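Local coordinates for protein putative phosphatase/phosphodiesterase MPN_349 (Mycoplasma pneumoniae M129, PDB 1T71) that probably acts as a metal-dependent phosphatase or phosphodiesterase, perhaps on 2',3'-cyclic nucleotides, using a pair of bound iron ions, at residues G11-K16 against N20-N25. Numbering follows the deposited sequence.
Sequences GDVYGK and NIIKNN. With FE (Fe (III) ion), chain B.
Over one face of the flat N20 carboxamide lies K16 O, 3.4 Å from N20 CG; on that same side K16 CG approaches obliquely, off the amide plane, 3.5 Å from N20 OD1. The two side chains run alongside each other in the same direction. K16 suits this exposed flank of the helix, since its first methylenes can lie against the amide oxygen while the chain bends at its last two torsions. Beneath them is the helical i to i+4 bond, N20 N to K16 O at 2.8 Å and nearly straight (165°). In the buried part V13 and I22 cross at about a right angle, V13 CG2 meeting I22 CD1 at 3.6 Å. The extended end of I22 (chi2 -178°) carries its methyl to the branched valine, an apolar pair fitted to the interior. N25 ND2 bonds I21 O at 2.7 Å, in the carbonyl plane and on a lone pair. D12 binds iron through OD2 at 2.2 Å, and E43 is a further ligand. V13 against I22 thus ties the metal-bearing segment after strand 6-10 to helix 15-23, in the calcineurin-like phosphoesterase fold, while K16 and N20 occupy neighbouring turns of that helix; I21 and I22 pack on strand 241-249, and I22 also reaches strand 206-207.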
loop_
_atom_site.group_PDB
_atom_site.type_symbol
_atom_site.label_atom_id
_atom_site.label_comp_id
_atom_site.label_asym_id
_atom_site.label_seq_id
_atom_site.Cartn_x
_atom_site.Cartn_y
_atom_site.Cartn_z
ATOM N N GLY A 11 -1.016 4.729 1.026
ATOM C CA GLY A 11 -1.767 3.594 0.511
ATOM C C GLY A 11 -1.866 3.527 -1.004
ATOM O O GLY A 11 -1.459 4.450 -1.708
ATOM N N ASP A 12 -2.425 2.422 -1.493
ATOM C CA ASP A 12 -2.592 2.146 -2.917
ATOM C C ASP A 12 -2.708 3.355 -3.829
ATOM O O ASP A 12 -3.702 4.082 -3.780
ATOM C CB ASP A 12 -3.825 1.255 -3.142
ATOM C CG ASP A 12 -3.726 -0.076 -2.423
ATOM O OD1 ASP A 12 -3.365 -0.079 -1.220
ATOM O OD2 ASP A 12 -4.019 -1.114 -3.056
ATOM N N VAL A 13 -1.693 3.549 -4.672
ATOM C CA VAL A 13 -1.685 4.646 -5.641
ATOM C C VAL A 13 -2.602 4.195 -6.773
ATOM O O VAL A 13 -2.393 3.135 -7.356
ATOM C CB VAL A 13 -0.273 4.894 -6.209
ATOM C CG1 VAL A 13 -0.331 5.956 -7.288
ATOM C CG2 VAL A 13 0.659 5.333 -5.101
ATOM N N TYR A 14 -3.604 5.000 -7.099
ATOM C CA TYR A 14 -4.566 4.607 -8.124
ATOM C C TYR A 14 -4.764 5.626 -9.253
ATOM O O TYR A 14 -5.354 6.695 -9.055
ATOM C CB TYR A 14 -5.905 4.317 -7.425
ATOM C CG TYR A 14 -6.957 3.614 -8.258
ATOM C CD1 TYR A 14 -7.505 4.216 -9.398
ATOM C CD2 TYR A 14 -7.429 2.356 -7.888
ATOM C CE1 TYR A 14 -8.504 3.574 -10.145
ATOM C CE2 TYR A 14 -8.421 1.706 -8.626
ATOM C CZ TYR A 14 -8.952 2.320 -9.748
ATOM O OH TYR A 14 -9.928 1.673 -10.464
ATOM N N GLY A 15 -4.263 5.279 -10.437
ATOM C CA GLY A 15 -4.418 6.128 -11.606
ATOM C C GLY A 15 -3.780 7.504 -11.596
ATOM O O GLY A 15 -2.940 7.824 -10.754
ATOM N N LYS A 16 -4.196 8.326 -12.554
ATOM C CA LYS A 16 -3.674 9.680 -12.694
ATOM C C LYS A 16 -4.017 10.519 -11.470
ATOM O O LYS A 16 -3.205 11.319 -11.006
ATOM C CB LYS A 16 -4.257 10.341 -13.950
ATOM C CG LYS A 16 -3.672 11.713 -14.252
ATOM C CD LYS A 16 -4.299 12.347 -15.494
ATOM C CE LYS A 16 -4.205 11.437 -16.723
ATOM N NZ LYS A 16 -2.803 11.081 -17.116
ATOM N N ASN A 20 -1.190 12.393 -9.330
ATOM C CA ASN A 20 -1.195 13.843 -9.188
ATOM C C ASN A 20 -1.298 14.392 -7.772
ATOM O O ASN A 20 -0.602 15.348 -7.428
ATOM C CB ASN A 20 -2.305 14.443 -10.051
ATOM C CG ASN A 20 -1.960 14.422 -11.524
ATOM O OD1 ASN A 20 -2.839 14.499 -12.382
ATOM N ND2 ASN A 20 -0.666 14.324 -11.827
ATOM N N ILE A 21 -2.154 13.811 -6.939
ATOM C CA ILE A 21 -2.271 14.344 -5.592
ATOM C C ILE A 21 -1.001 14.063 -4.784
ATOM O O ILE A 21 -0.692 14.786 -3.840
ATOM C CB ILE A 21 -3.522 13.791 -4.860
ATOM C CG1 ILE A 21 -3.742 14.577 -3.564
ATOM C CG2 ILE A 21 -3.366 12.296 -4.581
ATOM C CD1 ILE A 21 -5.076 14.289 -2.888
ATOM N N ILE A 22 -0.260 13.025 -5.165
ATOM C CA ILE A 22 0.977 12.700 -4.464
ATOM C C ILE A 22 2.085 13.664 -4.898
ATOM O O ILE A 22 2.884 14.123 -4.080
ATOM C CB ILE A 22 1.428 11.247 -4.744
ATOM C CG1 ILE A 22 0.514 10.270 -3.999
ATOM C CG2 ILE A 22 2.885 11.060 -4.326
ATOM C CD1 ILE A 22 0.900 8.820 -4.158
ATOM N N LYS A 23 2.128 13.970 -6.187
ATOM C CA LYS A 23 3.136 14.886 -6.704
ATOM C C LYS A 23 2.928 16.281 -6.120
ATOM O O LYS A 23 3.883 16.964 -5.775
ATOM C CB LYS A 23 3.063 14.949 -8.236
ATOM C CG LYS A 23 4.142 15.809 -8.873
ATOM C CD LYS A 23 5.515 15.411 -8.350
ATOM C CE LYS A 23 6.635 16.234 -8.975
ATOM N NZ LYS A 23 6.744 15.991 -10.438
ATOM N N ASN A 24 1.670 16.689 -5.999
ATOM C CA ASN A 24 1.330 18.009 -5.471
ATOM C C ASN A 24 1.368 18.157 -3.950
ATOM O O ASN A 24 1.111 19.249 -3.446
ATOM C CB ASN A 24 -0.070 18.412 -5.944
ATOM C CG ASN A 24 -0.165 18.563 -7.449
ATOM O OD1 ASN A 24 -1.259 18.715 -7.990
ATOM N ND2 ASN A 24 0.977 18.531 -8.131
ATOM N N ASN A 25 1.675 17.090 -3.212
ATOM C CA ASN A 25 1.677 17.195 -1.752
ATOM C C ASN A 25 2.815 16.518 -0.997
ATOM O O ASN A 25 3.058 16.835 0.166
ATOM C CB ASN A 25 0.350 16.654 -1.199
ATOM C CG ASN A 25 -0.843 17.487 -1.620
ATOM O OD1 ASN A 25 -1.107 18.543 -1.052
ATOM N ND2 ASN A 25 -1.566 17.018 -2.626
HETATM FE FE FE B . -5.462 -1.730 -4.606
#